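Local coordinates for protein yciO (Escherichia coli, PDB 1K7J) that is of unknown function but belongs to the SUA5 family and probably binds double-stranded RNA, at residues A[75-80]-A[104-109]; A[98-103]-A[116-121]; A[66-71]-A[120-125]. All coordinates share one frame; numbering follows the deposited sequence.

Contact 1. Residues A[75-80]-A[104-109]; sequences LSTYSF and TKEVPR
T104 meets the C-terminal end of helix 72-78 with both backbone and side chain. Its N donates to Y78 O at 3.0 Å, a nearly straight bond whose donor sits above the carbonyl plane. Its OG1 lies between the backbone N and the carbonyl carbon (chi1 66°) and donates to T77 O at 3.1 Å, in the carbonyl plane and on a lone pair. The same OG1 accepts from E106 N, which makes an ST turn. The two bonds fix the rotation of the side chain and leave CG2 over the F80 ring, 3.7 Å above the ring plane and over its centre, a CH-pi contact. Two residues on, E106 CB lies over one face of the Y78 ring, 3.6 Å from Y78 CD2. V107 CG2 touches the edge of that ring, near its plane, with 4.0 Å to Y78 CD2. E106 is bent at chi2 (-87°), and its OE2 lies 3.6 Å from T77 CG2. Within the helix end, S79 OG donates to L75 O, and L75 and Y78 pack on M121. The arrangement is a helix C-terminus whose last carbonyls are met by a type I beta turn, T104 to V107, in the loop after strand 97-102.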
ATOM      1  N   LEU A  75      -5.489   1.134 -11.259  1.00  9.19           N
ATOM      2  CA  LEU A  75      -6.237   1.842 -10.226  1.00  9.36           C
ATOM      3  C   LEU A  75      -7.669   2.071 -10.710  1.00  8.99           C
ATOM      4  O   LEU A  75      -8.629   1.894  -9.957  1.00  8.99           O
ATOM      5  CB  LEU A  75      -5.556   3.181  -9.912  1.00  9.32           C
ATOM      6  CG  LEU A  75      -6.199   4.089  -8.856  1.00  9.64           C
ATOM      7  CD1 LEU A  75      -5.132   5.004  -8.262  1.00  8.69           C
ATOM      8  CD2 LEU A  75      -7.333   4.906  -9.473  1.00 10.12           C
ATOM      9  N   SER A  76      -7.805   2.438 -11.980  1.00  9.23           N
ATOM     10  CA  SER A  76      -9.109   2.709 -12.577  1.00  9.34           C
ATOM     11  C   SER A  76      -9.946   1.458 -12.810  1.00  9.54           C
ATOM     12  O   SER A  76     -11.121   1.546 -13.171  1.00 10.53           O
ATOM     13  CB  SER A  76      -8.920   3.464 -13.890  1.00  9.69           C
ATOM     14  OG  SER A  76      -8.239   4.685 -13.653  1.00 10.14           O
ATOM     15  N   THR A  77      -9.332   0.297 -12.616  1.00  9.34           N
ATOM     16  CA  THR A  77     -10.020  -0.973 -12.786  1.00  9.35           C
ATOM     17  C   THR A  77     -10.640  -1.380 -11.452  1.00  9.10           C
ATOM     18  O   THR A  77     -11.718  -1.976 -11.404  1.00  8.82           O
ATOM     19  CB  THR A  77      -9.032  -2.075 -13.231  1.00  9.54           C
ATOM     20  OG1 THR A  77      -8.407  -1.690 -14.462  1.00 10.25           O
ATOM     21  CG2 THR A  77      -9.752  -3.403 -13.427  1.00 10.13           C
ATOM     22  N   TYR A  78      -9.956  -1.033 -10.367  1.00  8.60           N
ATOM     23  CA  TYR A  78     -10.412  -1.387  -9.031  1.00  8.89           C
ATOM     24  C   TYR A  78     -11.190  -0.316  -8.275  1.00  8.63           C
ATOM     25  O   TYR A  78     -11.673  -0.569  -7.177  1.00  8.37           O
ATOM     26  CB  TYR A  78      -9.225  -1.862  -8.185  1.00  9.91           C
ATOM     27  CG  TYR A  78      -8.719  -3.221  -8.612  1.00  9.80           C
ATOM     28  CD1 TYR A  78      -7.990  -3.379  -9.791  1.00 10.67           C
ATOM     29  CD2 TYR A  78      -9.023  -4.360  -7.868  1.00 10.71           C
ATOM     30  CE1 TYR A  78      -7.578  -4.643 -10.223  1.00 11.23           C
ATOM     31  CE2 TYR A  78      -8.619  -5.625  -8.288  1.00 11.25           C
ATOM     32  CZ  TYR A  78      -7.900  -5.760  -9.464  1.00 11.86           C
ATOM     33  OH  TYR A  78      -7.510  -7.011  -9.878  1.00 13.56           O
ATOM     34  N   SER A  79     -11.312   0.878  -8.844  1.00  8.43           N
ATOM     35  CA  SER A  79     -12.073   1.933  -8.185  1.00  8.86           C
ATOM     36  C   SER A  79     -12.837   2.735  -9.230  1.00  8.69           C
ATOM     37  O   SER A  79     -12.496   2.708 -10.414  1.00  8.65           O
ATOM     38  CB  SER A  79     -11.149   2.857  -7.378  1.00  9.15           C
ATOM     39  OG  SER A  79     -10.205   3.510  -8.205  1.00  9.47           O
ATOM     40  N   PHE A  80     -13.884   3.430  -8.794  1.00  9.28           N
ATOM     41  CA  PHE A  80     -14.687   4.241  -9.701  1.00  9.45           C
ATOM     42  C   PHE A  80     -14.029   5.608  -9.843  1.00  9.24           C
ATOM     43  O   PHE A  80     -13.927   6.375  -8.880  1.00  8.99           O
ATOM     44  CB  PHE A  80     -16.112   4.379  -9.165  1.00 10.03           C
ATOM     45  CG  PHE A  80     -16.903   3.098  -9.216  1.00 10.79           C
ATOM     46  CD1 PHE A  80     -17.248   2.528 -10.439  1.00 11.66           C
ATOM     47  CD2 PHE A  80     -17.310   2.468  -8.044  1.00 11.38           C
ATOM     48  CE1 PHE A  80     -17.995   1.344 -10.493  1.00 11.84           C
ATOM     49  CE2 PHE A  80     -18.053   1.289  -8.086  1.00 12.05           C
ATOM     50  CZ  PHE A  80     -18.397   0.726  -9.311  1.00 12.33           C
ATOM     51  N   THR A 104     -14.651  -0.861  -6.823  1.00 10.64           N
ATOM     52  CA  THR A 104     -15.531  -1.538  -7.775  1.00 11.20           C
ATOM     53  C   THR A 104     -15.773  -2.968  -7.316  1.00 11.88           C
ATOM     54  O   THR A 104     -15.268  -3.384  -6.270  1.00 11.88           O
ATOM     55  CB  THR A 104     -14.916  -1.594  -9.185  1.00 10.95           C
ATOM     56  OG1 THR A 104     -13.741  -2.415  -9.162  1.00 10.46           O
ATOM     57  CG2 THR A 104     -14.551  -0.199  -9.660  1.00 10.85           C
ATOM     58  N   LYS A 105     -16.533  -3.720  -8.108  1.00 12.98           N
ATOM     59  CA  LYS A 105     -16.838  -5.111  -7.783  1.00 13.88           C
ATOM     60  C   LYS A 105     -15.604  -6.008  -7.860  1.00 13.62           C
ATOM     61  O   LYS A 105     -15.648  -7.181  -7.481  1.00 14.40           O
ATOM     62  CB  LYS A 105     -17.936  -5.638  -8.713  1.00 15.30           C
ATOM     63  CG  LYS A 105     -19.263  -4.916  -8.551  1.00 16.75           C
ATOM     64  CD  LYS A 105     -19.811  -5.089  -7.138  1.00 18.35           C
ATOM     65  CE  LYS A 105     -20.950  -4.117  -6.857  1.00 19.44           C
ATOM     66  NZ  LYS A 105     -22.076  -4.263  -7.814  1.00 20.03           N
ATOM     67  N   GLU A 106     -14.504  -5.455  -8.359  1.00 13.13           N
ATOM     68  CA  GLU A 106     -13.246  -6.192  -8.451  1.00 13.17           C
ATOM     69  C   GLU A 106     -12.726  -6.397  -7.034  1.00 13.03           C
ATOM     70  O   GLU A 106     -11.937  -7.306  -6.770  1.00 13.55           O
ATOM     71  CB  GLU A 106     -12.206  -5.383  -9.234  1.00 13.44           C
ATOM     72  CG  GLU A 106     -12.510  -5.197 -10.706  1.00 13.76           C
ATOM     73  CD  GLU A 106     -11.993  -6.340 -11.557  1.00 14.67           C
ATOM     74  OE1 GLU A 106     -11.653  -7.404 -10.994  1.00 14.42           O
ATOM     75  OE2 GLU A 106     -11.936  -6.173 -12.794  1.00 15.09           O
ATOM     76  N   VAL A 107     -13.185  -5.541  -6.126  1.00 12.58           N
ATOM     77  CA  VAL A 107     -12.753  -5.581  -4.736  1.00 12.67           C
ATOM     78  C   VAL A 107     -13.691  -6.328  -3.796  1.00 13.34           C
ATOM     79  O   VAL A 107     -14.886  -6.039  -3.745  1.00 14.32           O
ATOM     80  CB  VAL A 107     -12.596  -4.155  -4.176  1.00 12.20           C
ATOM     81  CG1 VAL A 107     -11.927  -4.207  -2.820  1.00 11.80           C
ATOM     82  CG2 VAL A 107     -11.804  -3.294  -5.151  1.00 11.77           C
ATOM     83  N   PRO A 108     -13.158  -7.300  -3.037  1.00 13.93           N
ATOM     84  CA  PRO A 108     -13.989  -8.058  -2.097  1.00 14.26           C
ATOM     85  C   PRO A 108     -14.669  -7.086  -1.133  1.00 14.78           C
ATOM     86  O   PRO A 108     -14.041  -6.146  -0.641  1.00 14.26           O
ATOM     87  CB  PRO A 108     -12.976  -8.951  -1.390  1.00 14.40           C
ATOM     88  CG  PRO A 108     -11.974  -9.223  -2.466  1.00 14.56           C
ATOM     89  CD  PRO A 108     -11.795  -7.857  -3.100  1.00 14.00           C
ATOM     90  N   ARG A 109     -15.950  -7.313  -0.871  1.00 15.28           N
ATOM     91  CA  ARG A 109     -16.722  -6.452   0.017  1.00 15.75           C
ATOM     92  C   ARG A 109     -16.034  -6.183   1.354  1.00 15.06           C
ATOM     93  O   ARG A 109     -16.048  -5.056   1.849  1.00 15.38           O
ATOM     94  CB  ARG A 109     -18.099  -7.074   0.267  1.00 17.30           C
ATOM     95  CG  ARG A 109     -19.028  -6.238   1.131  1.00 19.55           C
ATOM     96  CD  ARG A 109     -20.340  -6.978   1.389  1.00 21.57           C
ATOM     97  NE  ARG A 109     -21.231  -6.246   2.289  1.00 23.22           N
ATOM     98  CZ  ARG A 109     -21.810  -5.085   1.997  1.00 24.23           C
ATOM     99  NH1 ARG A 109     -21.599  -4.505   0.819  1.00 24.84           N
ATOM    100  NH2 ARG A 109     -22.604  -4.497   2.886  1.00 24.45           N
TER

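Contact 2. Residues A[98-103]-A[116-121]; sequences TFILKG and RKTIGM
I100 CG2 meets T118 CB across an antiparallel strand pair, and L101 and M121 meet on one face of it. Strands 97-102 and 118-122 are neighbours in the large mixed sheet of the YrdC-like fold. CG1 of I100 is anti to the carbonyl carbon (chi1 -53°), which puts CG2 anti to the backbone N, 3.7 Å from T118 CB. The two side chains pass at a slant. I100 CD1 reaches across to G120 CA at 3.5 Å, and T98 CG2 packs on the same CA. A CB at G120 would clash with T98 CG2 and sit tight against I100 CD1. T118 OG1 is held by N64, and T98 OG1 by T182. L101 and M121, a selenomethionine, cross at about a right angle, with L101 CD1 3.9 Å from M121 CG. L75 packs on both of them. F99 starts on the same face, but its ring leads away from the partner strand and packs on M89 of helix 83-90. F99 and M121 form a hydrogen-bonded pair, with M121 N to F99 O at 2.7 Å. L101 and I119 form the next such pair. K102 and T118 are a non-hydrogen-bonded pair whose side chains diverge. Farther on, G103 N donates to K117 O at 3.2 Å. A water donates to that same K117 O at 2.9 Å and to G103 O at 2.8 Å.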
ATOM      1  N   THR A  98      -2.124   8.551  -1.534  1.00  7.18           N
ATOM      2  CA  THR A  98      -3.108   7.490  -1.377  1.00  7.26           C
ATOM      3  C   THR A  98      -4.407   8.236  -1.667  1.00  7.75           C
ATOM      4  O   THR A  98      -4.689   9.267  -1.051  1.00  8.24           O
ATOM      5  CB  THR A  98      -3.164   6.930   0.047  1.00  7.14           C
ATOM      6  OG1 THR A  98      -1.931   6.272   0.347  1.00  7.29           O
ATOM      7  CG2 THR A  98      -4.309   5.925   0.172  1.00  8.11           C
ATOM      8  N   PHE A  99      -5.185   7.734  -2.615  1.00  7.71           N
ATOM      9  CA  PHE A  99      -6.433   8.388  -2.980  1.00  7.96           C
ATOM     10  C   PHE A  99      -7.621   7.557  -2.531  1.00  8.03           C
ATOM     11  O   PHE A  99      -7.728   6.386  -2.886  1.00  7.90           O
ATOM     12  CB  PHE A  99      -6.485   8.588  -4.497  1.00  8.25           C
ATOM     13  CG  PHE A  99      -5.348   9.411  -5.040  1.00  8.41           C
ATOM     14  CD1 PHE A  99      -5.274  10.775  -4.777  1.00  8.87           C
ATOM     15  CD2 PHE A  99      -4.347   8.819  -5.812  1.00  8.87           C
ATOM     16  CE1 PHE A  99      -4.219  11.543  -5.274  1.00  9.34           C
ATOM     17  CE2 PHE A  99      -3.288   9.579  -6.315  1.00  8.67           C
ATOM     18  CZ  PHE A  99      -3.228  10.946  -6.042  1.00  9.10           C
ATOM     19  N   ILE A 100      -8.510   8.154  -1.747  1.00  8.54           N
ATOM     20  CA  ILE A 100      -9.682   7.425  -1.282  1.00  8.69           C
ATOM     21  C   ILE A 100     -10.783   7.530  -2.328  1.00  8.77           C
ATOM     22  O   ILE A 100     -11.207   8.627  -2.694  1.00  9.24           O
ATOM     23  CB  ILE A 100     -10.205   7.974   0.062  1.00  9.14           C
ATOM     24  CG1 ILE A 100      -9.070   8.004   1.090  1.00 10.24           C
ATOM     25  CG2 ILE A 100     -11.360   7.111   0.559  1.00  9.61           C
ATOM     26  CD1 ILE A 100      -8.320   6.701   1.228  1.00 12.41           C
ATOM     27  N   LEU A 101     -11.229   6.374  -2.809  1.00  8.99           N
ATOM     28  CA  LEU A 101     -12.270   6.292  -3.826  1.00  9.24           C
ATOM     29  C   LEU A 101     -13.194   5.119  -3.522  1.00  9.52           C
ATOM     30  O   LEU A 101     -12.902   4.291  -2.661  1.00  9.78           O
ATOM     31  CB  LEU A 101     -11.632   6.075  -5.204  1.00  9.77           C
ATOM     32  CG  LEU A 101     -10.778   7.222  -5.747  1.00 10.39           C
ATOM     33  CD1 LEU A 101      -9.745   6.684  -6.718  1.00 11.53           C
ATOM     34  CD2 LEU A 101     -11.676   8.257  -6.411  1.00 10.89           C
ATOM     35  N   LYS A 102     -14.319   5.056  -4.221  1.00 10.20           N
ATOM     36  CA  LYS A 102     -15.235   3.945  -4.025  1.00 10.65           C
ATOM     37  C   LYS A 102     -14.673   2.760  -4.801  1.00  9.82           C
ATOM     38  O   LYS A 102     -14.258   2.905  -5.952  1.00  8.97           O
ATOM     39  CB  LYS A 102     -16.629   4.299  -4.547  1.00 11.99           C
ATOM     40  CG  LYS A 102     -17.315   5.396  -3.750  1.00 14.55           C
ATOM     41  CD  LYS A 102     -18.748   5.609  -4.212  1.00 17.18           C
ATOM     42  CE  LYS A 102     -19.588   4.355  -4.020  1.00 18.79           C
ATOM     43  NZ  LYS A 102     -21.006   4.564  -4.445  1.00 20.08           N
ATOM     44  N   GLY A 103     -14.657   1.590  -4.168  1.00 10.01           N
ATOM     45  CA  GLY A 103     -14.136   0.403  -4.823  1.00 10.04           C
ATOM     46  C   GLY A 103     -15.143  -0.251  -5.749  1.00 10.57           C
ATOM     47  O   GLY A 103     -16.348  -0.203  -5.504  1.00 10.28           O
ATOM     48  N   ARG A 116     -19.050   3.792   3.812  1.00 17.42           N
ATOM     49  CA  ARG A 116     -18.802   4.528   2.579  1.00 16.27           C
ATOM     50  C   ARG A 116     -18.414   3.683   1.358  1.00 15.14           C
ATOM     51  O   ARG A 116     -18.431   4.179   0.229  1.00 15.16           O
ATOM     52  CB  ARG A 116     -17.732   5.590   2.847  1.00 16.83           C
ATOM     53  CG  ARG A 116     -18.048   6.489   4.047  1.00 17.21           C
ATOM     54  CD  ARG A 116     -17.279   7.786   3.942  1.00 18.02           C
ATOM     55  NE  ARG A 116     -17.582   8.428   2.668  1.00 18.09           N
ATOM     56  CZ  ARG A 116     -16.687   9.035   1.898  1.00 18.05           C
ATOM     57  NH1 ARG A 116     -15.410   9.098   2.270  1.00 17.42           N
ATOM     58  NH2 ARG A 116     -17.069   9.555   0.738  1.00 17.29           N
ATOM     59  N   LYS A 117     -18.077   2.416   1.587  1.00 14.31           N
ATOM     60  CA  LYS A 117     -17.689   1.489   0.520  1.00 13.75           C
ATOM     61  C   LYS A 117     -16.446   1.972  -0.223  1.00 12.56           C
ATOM     62  O   LYS A 117     -16.263   1.706  -1.417  1.00 11.96           O
ATOM     63  CB  LYS A 117     -18.842   1.304  -0.473  1.00 15.02           C
ATOM     64  CG  LYS A 117     -20.183   0.974   0.174  1.00 17.28           C
ATOM     65  CD  LYS A 117     -20.099  -0.270   1.039  1.00 19.30           C
ATOM     66  CE  LYS A 117     -21.424  -0.537   1.741  1.00 20.51           C
ATOM     67  NZ  LYS A 117     -21.325  -1.686   2.684  1.00 21.51           N
ATOM     68  N   THR A 118     -15.582   2.669   0.502  1.00 11.94           N
ATOM     69  CA  THR A 118     -14.360   3.208  -0.071  1.00 11.42           C
ATOM     70  C   THR A 118     -13.131   2.380   0.271  1.00 11.34           C
ATOM     71  O   THR A 118     -13.177   1.468   1.097  1.00 10.81           O
ATOM     72  CB  THR A 118     -14.108   4.630   0.436  1.00 10.97           C
ATOM     73  OG1 THR A 118     -14.134   4.627   1.869  1.00 11.88           O
ATOM     74  CG2 THR A 118     -15.167   5.582  -0.097  1.00 11.45           C
ATOM     75  N   ILE A 119     -12.027   2.718  -0.385  1.00 10.78           N
ATOM     76  CA  ILE A 119     -10.751   2.060  -0.160  1.00 10.77           C
ATOM     77  C   ILE A 119      -9.675   2.977  -0.733  1.00 10.13           C
ATOM     78  O   ILE A 119      -9.927   3.718  -1.686  1.00  9.88           O
ATOM     79  CB  ILE A 119     -10.711   0.658  -0.831  1.00 11.40           C
ATOM     80  CG1 ILE A 119      -9.398  -0.049  -0.485  1.00 11.44           C
ATOM     81  CG2 ILE A 119     -10.907   0.782  -2.335  1.00 10.90           C
ATOM     82  CD1 ILE A 119      -9.434  -1.552  -0.732  1.00 12.18           C
ATOM     83  N   GLY A 120      -8.493   2.954  -0.129  1.00 10.00           N
ATOM     84  CA  GLY A 120      -7.411   3.802  -0.594  1.00  9.70           C
ATOM     85  C   GLY A 120      -6.691   3.184  -1.775  1.00  9.89           C
ATOM     86  O   GLY A 120      -6.379   1.992  -1.762  1.00 11.45           O
HETATM   87  N   MSE A 121      -6.439   3.992  -2.800  1.00  9.42           N
HETATM   88  CA  MSE A 121      -5.753   3.535  -4.001  1.00  9.16           C
HETATM   89  C   MSE A 121      -4.374   4.179  -3.993  1.00  8.60           C
HETATM   90  O   MSE A 121      -4.247   5.392  -3.803  1.00  8.26           O
HETATM   91  CB  MSE A 121      -6.545   3.944  -5.241  1.00 10.44           C
HETATM   92  CG  MSE A 121      -8.017   3.503  -5.205  1.00 11.04           C
HETATM   93 SE   MSE A 121      -8.261   1.594  -4.909  1.00 12.97          SE
HETATM   94  CE  MSE A 121      -7.621   0.973  -6.616  1.00  8.13           C
TER
HETATM   95  O   HOH W   1     -17.967   1.056  -3.665  1.00 13.54           O

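Contact 3. Residues A[66-71]-A[120-125]; sequences TLMCRD and GMRVPS
M68 and R122 lie side by side and point the same way. M68 is a selenomethionine. R122 CG is anti to the backbone N (chi1 180°), and the chain stays extended to NE. M68 SE packs 3.7 Å from R122 CG, and M68 CE sits over one face of the guanidinium, offset toward its rim. P124 CD touches the same selenium at 3.8 Å, and T66 CG2 packs on R122 CB. L67 and M121 run side by side on the other face, and M121 CE reaches C69 SG at 3.5 Å. V123 CG1 lies 3.5 Å from R70 O. The backbone bonds are those of a parallel strand pair, 66-68 with 120-122, near the middle of the mixed sheet of the YrdC-like fold. L67 N donates to G120 O at 2.7 Å. R122 N donates to L67 O, and C69 N to R122 O at 2.8 Å. Polar side-chain bonds gather at the end of R122. Its NH1 donates to S144 OG and to a water that also bonds T66 OG1, and NH2 has a weak bond to T34 OG1. An alanine here would probably cost M68 SE and CE the contacts of the R122 chain from CG outward, and leave S144 OG and the water without their guanidinium partner. Beyond the strand, R70 forms a salt bridge with E134, and D71 OD1 caps the next helix at E74 N.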
ATOM      1  N   THR A  66      -5.775  -0.258   1.791  1.00 10.70           N
ATOM      2  CA  THR A  66      -5.119   0.325   0.634  1.00 10.17           C
ATOM      3  C   THR A  66      -4.887  -0.750  -0.409  1.00  9.91           C
ATOM      4  O   THR A  66      -4.566  -1.888  -0.074  1.00 10.36           O
ATOM      5  CB  THR A  66      -3.743   0.926   1.002  1.00 10.46           C
ATOM      6  OG1 THR A  66      -3.922   2.000   1.932  1.00 10.94           O
ATOM      7  CG2 THR A  66      -3.035   1.459  -0.243  1.00 10.96           C
ATOM      8  N   LEU A  67      -5.097  -0.402  -1.671  1.00  9.42           N
ATOM      9  CA  LEU A  67      -4.811  -1.332  -2.748  1.00  9.13           C
ATOM     10  C   LEU A  67      -3.597  -0.718  -3.430  1.00  8.98           C
ATOM     11  O   LEU A  67      -3.665   0.404  -3.938  1.00  8.68           O
ATOM     12  CB  LEU A  67      -5.976  -1.449  -3.734  1.00  9.55           C
ATOM     13  CG  LEU A  67      -7.210  -2.225  -3.259  1.00  9.83           C
ATOM     14  CD1 LEU A  67      -8.196  -2.343  -4.408  1.00 10.86           C
ATOM     15  CD2 LEU A  67      -6.806  -3.615  -2.770  1.00 10.42           C
HETATM   16  N   MSE A  68      -2.481  -1.436  -3.391  1.00  8.82           N
HETATM   17  CA  MSE A  68      -1.237  -0.983  -4.006  1.00  8.49           C
HETATM   18  C   MSE A  68      -1.346  -1.399  -5.474  1.00  8.43           C
HETATM   19  O   MSE A  68      -1.334  -2.591  -5.791  1.00  8.61           O
HETATM   20  CB  MSE A  68      -0.052  -1.668  -3.313  1.00  7.81           C
HETATM   21  CG  MSE A  68       1.298  -0.981  -3.471  1.00  7.46           C
HETATM   22 SE   MSE A  68       1.417   0.747  -2.549  1.00 11.00          SE
HETATM   23  CE  MSE A  68       1.445   0.159  -0.666  1.00 11.32           C
ATOM     24  N   CYS A  69      -1.457  -0.408  -6.361  1.00  8.96           N
ATOM     25  CA  CYS A  69      -1.637  -0.648  -7.792  1.00  9.11           C
ATOM     26  C   CYS A  69      -0.437  -0.331  -8.674  1.00  9.15           C
ATOM     27  O   CYS A  69       0.343   0.574  -8.390  1.00  9.08           O
ATOM     28  CB  CYS A  69      -2.838   0.152  -8.296  1.00 10.22           C
ATOM     29  SG  CYS A  69      -4.387  -0.192  -7.437  1.00 11.92           S
ATOM     30  N   ARG A  70      -0.330  -1.067  -9.775  1.00  9.32           N
ATOM     31  CA  ARG A  70       0.766  -0.905 -10.720  1.00  9.51           C
ATOM     32  C   ARG A  70       0.804   0.481 -11.360  1.00  9.34           C
ATOM     33  O   ARG A  70       1.863   1.103 -11.456  1.00  9.64           O
ATOM     34  CB  ARG A  70       0.649  -1.962 -11.821  1.00 10.48           C
ATOM     35  CG  ARG A  70       1.787  -1.951 -12.830  1.00 12.34           C
ATOM     36  CD  ARG A  70       3.068  -2.510 -12.230  1.00 14.05           C
ATOM     37  NE  ARG A  70       4.173  -2.474 -13.186  1.00 16.36           N
ATOM     38  CZ  ARG A  70       4.214  -3.184 -14.309  1.00 16.87           C
ATOM     39  NH1 ARG A  70       3.214  -3.997 -14.622  1.00 17.73           N
ATOM     40  NH2 ARG A  70       5.252  -3.070 -15.131  1.00 17.81           N
ATOM     41  N   ASP A  71      -0.356   0.961 -11.789  1.00  9.45           N
ATOM     42  CA  ASP A  71      -0.448   2.252 -12.456  1.00  9.77           C
ATOM     43  C   ASP A  71      -1.876   2.778 -12.413  1.00  9.88           C
ATOM     44  O   ASP A  71      -2.753   2.153 -11.822  1.00  9.05           O
ATOM     45  CB  ASP A  71       0.008   2.112 -13.911  1.00 11.06           C
ATOM     46  CG  ASP A  71      -0.592   0.894 -14.597  1.00 12.50           C
ATOM     47  OD1 ASP A  71      -1.731   0.507 -14.253  1.00 12.34           O
ATOM     48  OD2 ASP A  71       0.071   0.327 -15.493  1.00 14.11           O
ATOM     49  N   GLY A 120      -8.493   2.954  -0.129  1.00 10.00           N
ATOM     50  CA  GLY A 120      -7.411   3.802  -0.594  1.00  9.70           C
ATOM     51  C   GLY A 120      -6.691   3.184  -1.775  1.00  9.89           C
ATOM     52  O   GLY A 120      -6.379   1.992  -1.762  1.00 11.45           O
HETATM   53  N   MSE A 121      -6.439   3.992  -2.800  1.00  9.42           N
HETATM   54  CA  MSE A 121      -5.753   3.535  -4.001  1.00  9.16           C
HETATM   55  C   MSE A 121      -4.374   4.179  -3.993  1.00  8.60           C
HETATM   56  O   MSE A 121      -4.247   5.392  -3.803  1.00  8.26           O
HETATM   57  CB  MSE A 121      -6.545   3.944  -5.241  1.00 10.44           C
HETATM   58  CG  MSE A 121      -8.017   3.503  -5.205  1.00 11.04           C
HETATM   59 SE   MSE A 121      -8.261   1.594  -4.909  1.00 12.97          SE
HETATM   60  CE  MSE A 121      -7.621   0.973  -6.616  1.00  8.13           C
ATOM     61  N   ARG A 122      -3.341   3.373  -4.210  1.00  8.10           N
ATOM     62  CA  ARG A 122      -1.981   3.889  -4.145  1.00  7.79           C
ATOM     63  C   ARG A 122      -1.043   3.267  -5.172  1.00  7.64           C
ATOM     64  O   ARG A 122      -0.911   2.046  -5.246  1.00  8.59           O
ATOM     65  CB  ARG A 122      -1.464   3.642  -2.726  1.00  7.37           C
ATOM     66  CG  ARG A 122      -0.057   4.088  -2.393  1.00  8.08           C
ATOM     67  CD  ARG A 122       0.158   3.816  -0.907  1.00  7.66           C
ATOM     68  NE  ARG A 122       1.553   3.873  -0.477  1.00  8.27           N
ATOM     69  CZ  ARG A 122       1.940   3.658   0.775  1.00  7.75           C
ATOM     70  NH1 ARG A 122       1.036   3.377   1.704  1.00  8.87           N
ATOM     71  NH2 ARG A 122       3.225   3.724   1.099  1.00  9.42           N
ATOM     72  N   VAL A 123      -0.408   4.117  -5.974  1.00  7.35           N
ATOM     73  CA  VAL A 123       0.542   3.669  -6.986  1.00  7.68           C
ATOM     74  C   VAL A 123       1.936   4.039  -6.484  1.00  7.65           C
ATOM     75  O   VAL A 123       2.278   5.216  -6.407  1.00  8.37           O
ATOM     76  CB  VAL A 123       0.307   4.375  -8.339  1.00  6.99           C
ATOM     77  CG1 VAL A 123       1.338   3.911  -9.357  1.00  8.40           C
ATOM     78  CG2 VAL A 123      -1.107   4.086  -8.843  1.00  8.25           C
ATOM     79  N   PRO A 124       2.753   3.036  -6.122  1.00  7.64           N
ATOM     80  CA  PRO A 124       4.109   3.297  -5.626  1.00  7.61           C
ATOM     81  C   PRO A 124       5.063   3.639  -6.768  1.00  7.85           C
ATOM     82  O   PRO A 124       4.866   3.201  -7.897  1.00  8.92           O
ATOM     83  CB  PRO A 124       4.470   1.992  -4.932  1.00  7.79           C
ATOM     84  CG  PRO A 124       3.821   0.973  -5.816  1.00  7.45           C
ATOM     85  CD  PRO A 124       2.462   1.589  -6.129  1.00  7.29           C
ATOM     86  N   SER A 125       6.101   4.415  -6.472  1.00  8.17           N
ATOM     87  CA  SER A 125       7.048   4.813  -7.507  1.00  8.33           C
ATOM     88  C   SER A 125       8.400   4.101  -7.459  1.00  8.33           C
ATOM     89  O   SER A 125       9.182   4.197  -8.406  1.00  9.47           O
ATOM     90  CB  SER A 125       7.291   6.321  -7.428  1.00  9.15           C
ATOM     91  OG  SER A 125       7.967   6.647  -6.221  1.00 11.07           O
TER
HETATM   92  O   HOH W   2      -1.942   4.025   1.961  1.00  9.00           O

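Overall arrangement
Contacts 2 and 3 are buried and share strand 118-122, which has 97-102 antiparallel on one side and 66-68 parallel on the other. G120 and M121 take part in both. The centre of contact 1 lies about 15 Å from the centre of the chain, against about 6 Å for contact 3, and it is only partly buried. It sets a turn against a helix end, with a threonine hydroxyl and CH-pi contacts. The other two rest on regular strand bonding, with mainly apolar side chains in contact 2 and a buried arginine with polar partners in contact 3. F80 N lies 2.9 Å from K102 O, a probable hydrogen bond joining contacts 1 and 2.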